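Local coordinates for predicted protein (Acinetobacter sp. RUH2624, PDB 4MEA) that probably hydrolyses epoxides as a secreted alpha/beta hydrolase of the Cif family, regarded as a virulence factor of Acinetobacter, at residues Y106-T111 / S140-A145; Q252-L257 / R285-A290. All coordinates share one frame; numbering follows the deposited sequence.

Contact 1 (Y106-T111 / S140-A145); sequences YSAENT and SYPLVA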
# COMPACT_ATOMS: atom_id res chain seq x y z
N TYR A 106 -11.89 11.75 -11.94
CA TYR A 106 -11.20 12.64 -11.01
C TYR A 106 -9.78 12.91 -11.49
O TYR A 106 -8.86 13.10 -10.68
CB TYR A 106 -11.17 12.04 -9.60
CG TYR A 106 -12.53 12.05 -8.91
CD1 TYR A 106 -12.98 13.18 -8.25
CD2 TYR A 106 -13.35 10.93 -8.93
CE1 TYR A 106 -14.21 13.20 -7.63
CE2 TYR A 106 -14.59 10.94 -8.29
CZ TYR A 106 -15.01 12.09 -7.65
OH TYR A 106 -16.24 12.16 -7.01
N SER A 107 -9.59 12.92 -12.81
CA SER A 107 -8.29 13.30 -13.36
C SER A 107 -8.06 14.81 -13.23
O SER A 107 -9.02 15.59 -13.18
CB SER A 107 -8.16 12.88 -14.83
OG SER A 107 -9.01 13.64 -15.69
N ALA A 108 -6.79 15.20 -13.19
CA ALA A 108 -6.38 16.60 -13.12
C ALA A 108 -7.14 17.51 -14.10
O ALA A 108 -7.64 18.57 -13.72
CB ALA A 108 -4.89 16.71 -13.35
N GLU A 109 -7.20 17.11 -15.36
CA GLU A 109 -7.89 17.94 -16.36
C GLU A 109 -9.35 18.19 -15.99
O GLU A 109 -9.83 19.32 -16.07
CB GLU A 109 -7.82 17.30 -17.75
CG GLU A 109 -6.43 17.33 -18.38
CD GLU A 109 -6.03 18.70 -18.89
OE1 GLU A 109 -6.80 19.67 -18.69
OE2 GLU A 109 -4.94 18.80 -19.49
N ASN A 110 -10.05 17.13 -15.59
CA ASN A 110 -11.46 17.28 -15.23
C ASN A 110 -11.70 18.13 -13.98
O ASN A 110 -12.53 19.02 -13.98
CB ASN A 110 -12.15 15.92 -15.09
CG ASN A 110 -13.65 16.01 -15.29
OD1 ASN A 110 -14.12 16.81 -16.10
ND2 ASN A 110 -14.41 15.20 -14.56
N THR A 111 -10.97 17.84 -12.90
CA THR A 111 -11.12 18.61 -11.67
C THR A 111 -10.67 20.06 -11.90
O THR A 111 -11.24 20.99 -11.33
CB THR A 111 -10.30 17.98 -10.50
OG1 THR A 111 -8.93 17.88 -10.89
CG2 THR A 111 -10.82 16.58 -10.19
N SER A 140 -5.01 20.24 -9.63
CA SER A 140 -4.84 21.64 -10.03
C SER A 140 -3.81 21.96 -11.10
O SER A 140 -3.79 23.08 -11.60
CB SER A 140 -4.52 22.50 -8.80
OG SER A 140 -5.52 22.39 -7.81
N TYR A 141 -2.93 21.03 -11.47
CA TYR A 141 -1.85 21.49 -12.36
C TYR A 141 -2.32 22.05 -13.71
O TYR A 141 -1.84 23.11 -14.13
CB TYR A 141 -0.69 20.49 -12.54
CG TYR A 141 0.43 21.19 -13.29
CD1 TYR A 141 1.23 22.14 -12.66
CD2 TYR A 141 0.64 20.95 -14.65
CE1 TYR A 141 2.24 22.82 -13.36
CE2 TYR A 141 1.63 21.62 -15.36
CZ TYR A 141 2.42 22.55 -14.71
OH TYR A 141 3.40 23.22 -15.43
N PRO A 142 -3.24 21.36 -14.40
CA PRO A 142 -3.75 21.91 -15.66
C PRO A 142 -4.43 23.26 -15.45
O PRO A 142 -4.29 24.13 -16.30
CB PRO A 142 -4.75 20.86 -16.14
CG PRO A 142 -4.21 19.58 -15.54
CD PRO A 142 -3.71 19.98 -14.19
N LEU A 143 -5.15 23.43 -14.34
CA LEU A 143 -5.75 24.73 -14.03
C LEU A 143 -4.69 25.83 -14.01
O LEU A 143 -4.83 26.86 -14.68
CB LEU A 143 -6.49 24.68 -12.69
CG LEU A 143 -7.26 25.93 -12.25
CD1 LEU A 143 -8.44 25.57 -11.35
CD2 LEU A 143 -6.36 26.94 -11.56
N VAL A 144 -3.63 25.61 -13.25
CA VAL A 144 -2.56 26.59 -13.13
C VAL A 144 -1.79 26.81 -14.44
O VAL A 144 -1.58 27.95 -14.86
CB VAL A 144 -1.57 26.21 -12.00
CG1 VAL A 144 -0.36 27.14 -12.01
CG2 VAL A 144 -2.29 26.26 -10.65
N ALA A 145 -1.37 25.72 -15.07
CA ALA A 145 -0.61 25.79 -16.31
C ALA A 145 -1.39 26.44 -17.46
O ALA A 145 -0.81 27.18 -18.25
CB ALA A 145 -0.13 24.40 -16.72

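Contact 2 (Q252-L257 / R285-A290); sequences QNEALL and RARFVA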
# COMPACT_ATOMS: atom_id res chain seq x y z
N GLN A 252 -1.80 13.49 -18.38
CA GLN A 252 -2.23 14.84 -18.68
C GLN A 252 -1.15 15.86 -18.35
O GLN A 252 -0.89 16.77 -19.14
CB GLN A 252 -3.52 15.17 -17.93
CG GLN A 252 -4.71 14.36 -18.44
CD GLN A 252 -5.88 14.40 -17.49
OE1 GLN A 252 -5.79 14.98 -16.41
NE2 GLN A 252 -6.99 13.79 -17.90
N ASN A 253 -0.52 15.72 -17.19
CA ASN A 253 0.51 16.67 -16.79
C ASN A 253 1.77 16.52 -17.62
O ASN A 253 2.43 17.51 -17.96
CB ASN A 253 0.83 16.56 -15.29
CG ASN A 253 -0.31 17.09 -14.42
OD1 ASN A 253 -1.17 17.85 -14.89
ND2 ASN A 253 -0.34 16.68 -13.15
N GLU A 254 2.13 15.28 -17.94
CA GLU A 254 3.30 15.04 -18.77
C GLU A 254 3.11 15.68 -20.15
O GLU A 254 4.05 16.21 -20.75
CB GLU A 254 3.56 13.53 -18.91
CG GLU A 254 4.10 12.88 -17.63
CD GLU A 254 5.53 13.29 -17.31
OE1 GLU A 254 6.28 13.64 -18.25
OE2 GLU A 254 5.92 13.26 -16.13
N ALA A 255 1.88 15.61 -20.66
CA ALA A 255 1.57 16.21 -21.95
C ALA A 255 1.73 17.73 -21.90
O ALA A 255 2.28 18.34 -22.82
CB ALA A 255 0.16 15.83 -22.40
N LEU A 256 1.27 18.35 -20.81
CA LEU A 256 1.44 19.78 -20.62
C LEU A 256 2.92 20.14 -20.54
O LEU A 256 3.37 21.08 -21.17
CB LEU A 256 0.70 20.27 -19.37
CG LEU A 256 -0.84 20.23 -19.45
CD1 LEU A 256 -1.45 20.36 -18.07
CD2 LEU A 256 -1.35 21.32 -20.38
N LEU A 257 3.68 19.38 -19.75
CA LEU A 257 5.11 19.67 -19.62
C LEU A 257 5.83 19.53 -20.96
O LEU A 257 6.74 20.30 -21.26
CB LEU A 257 5.77 18.76 -18.57
CG LEU A 257 5.23 18.82 -17.14
CD1 LEU A 257 6.11 17.99 -16.21
CD2 LEU A 257 5.17 20.26 -16.65
N ARG A 285 11.57 21.95 -9.40
CA ARG A 285 12.81 22.50 -9.94
C ARG A 285 13.22 21.79 -11.23
O ARG A 285 13.52 22.44 -12.23
CB ARG A 285 13.94 22.44 -8.91
CG ARG A 285 15.26 23.04 -9.40
CD ARG A 285 16.16 23.41 -8.24
NE ARG A 285 16.32 22.31 -7.30
CZ ARG A 285 15.91 22.32 -6.04
NH1 ARG A 285 15.31 23.40 -5.54
NH2 ARG A 285 16.11 21.26 -5.26
N ALA A 286 13.19 20.45 -11.22
CA ALA A 286 13.68 19.66 -12.36
C ALA A 286 12.76 19.70 -13.58
O ALA A 286 13.23 19.60 -14.71
CB ALA A 286 13.92 18.21 -11.95
N ARG A 287 11.46 19.83 -13.36
CA ARG A 287 10.51 19.55 -14.43
C ARG A 287 9.40 20.57 -14.69
O ARG A 287 8.84 20.58 -15.79
CB ARG A 287 9.88 18.17 -14.22
CG ARG A 287 10.92 17.09 -14.00
CD ARG A 287 10.37 15.75 -14.39
NE ARG A 287 9.99 15.72 -15.80
CZ ARG A 287 8.93 15.06 -16.25
NH1 ARG A 287 8.14 14.42 -15.39
NH2 ARG A 287 8.64 15.06 -17.54
N PHE A 288 9.06 21.39 -13.70
CA PHE A 288 7.85 22.22 -13.80
C PHE A 288 8.10 23.71 -14.00
O PHE A 288 7.17 24.45 -14.34
CB PHE A 288 6.95 22.01 -12.58
CG PHE A 288 6.15 20.73 -12.61
CD1 PHE A 288 4.82 20.74 -13.00
CD2 PHE A 288 6.74 19.53 -12.27
CE1 PHE A 288 4.09 19.57 -13.04
CE2 PHE A 288 6.01 18.35 -12.30
CZ PHE A 288 4.69 18.37 -12.69
N VAL A 289 9.32 24.17 -13.77
CA VAL A 289 9.60 25.60 -13.81
C VAL A 289 10.45 25.97 -15.03
O VAL A 289 11.50 25.39 -15.27
CB VAL A 289 10.26 26.09 -12.50
CG1 VAL A 289 9.42 25.67 -11.30
CG2 VAL A 289 11.67 25.57 -12.38
N ALA A 290 9.98 26.94 -15.80
CA ALA A 290 10.68 27.38 -17.00
C ALA A 290 11.94 28.17 -16.66
O ALA A 290 12.95 28.09 -17.36
CB ALA A 290 9.76 28.20 -17.90

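Contact 1 (Y106-T111 / S140-A145)
The pyrrolidine ring of P142 bears on the first turn of helix 108-123, where A108 and E109 receive it at two points. Beginning at its root, P142 CB lies 3.5 Å from E109 OE1, an aliphatic carbon in van der Waals contact with a carboxylate oxygen. Farther round, P142 CG approaches the methyl of A108, with A108 CB at 3.7 Å. The circuit closes at P142 CD, which packs on the same A108 CB at 3.6 Å. The E109 side chain starts away from this neighbour, and a bend at its second torsion (chi2 -75°) folds the carboxylate back across the proline. No hydrogen bond joins the two segments. P142 has no N-H to give to the turn before it, and helix 136-146 is kinked there. L143 N, likewise without a bond to the preceding turn, is hydrogen-bonded to S112 OG of helix 108-123. Following strand 128-133, helix 136-146 is placed like the helix after the nucleophile elbow in alpha/beta hydrolases. Helix 246-258 touches both partners, through Q252 on A108 and N253 on P142, while L143 and V144 pack against strand 151-157.

Contact 2 (Q252-L257 / R285-A290)
The guanidinium of R287 and the ring of F288 each turn a face to L257: its CD1 lies over the guanidinium, 4.0 Å above the plane, and also over the F288 ring. At the guanidinium edge sits the carboxylate of E254, nearly coplanar with it, the planes being 16° apart. This is the end-on, bidentate arginine-carboxylate salt bridge, here joining two helices of the alpha/beta hydrolase fold, 246-258 and 279-288. R287 NH2 reaches E254 OE1 at 2.8 Å, and R287 NH1 reaches E254 OE2 at 2.6 Å. Both bonds are nearly straight, with N-H...O angles of 172°, and both acceptors are met on the syn side, although OE1 is approached somewhat out of the carboxylate plane. Paired bonds of this kind hold the two groups against rotation. The R287 chain is bent at its third torsion (chi3 61°), and the two side chains cross at about a right angle. The charges have further partners: D163 makes a second salt bridge to R287 NH1, and R164 N gives E254 OE2 a further hydrogen bond, so the pair is part of a charge cluster that also brings R164 NE close to R287 NH1. On the apolar side, L257 CD1 stands 4.0 Å from the centroid of the F288 ring, close to the ring normal, as a CH-pi contact. The second methyl of L257 adds to the packing: L257 CD2 lies 3.8 Å from the carbonyl oxygen R287 O and 3.7 Å from F288 CD1.

Both contacts pack helices together within one alpha/beta hydrolase domain, and their chemistry differs with their place. Contact 1 is the more buried, its centre about 13 Å from the centre of the chain, and rests on apolar packing with a single carboxylate at its margin. Contact 2, its centre about 20 Å from the centre of the chain, is partly buried and combines a salt bridge with leucine-phenylalanine packing. Helix 246-258 connects them: Q252 OE1 lies 2.8 Å from E109 N, and Q252 NE2 lies 3.0 Å from S107 OG, both probable hydrogen bonds at the start of helix 108-123. A second bridge is aromatic, the rings of Y141 and F288 meeting edge-to-face.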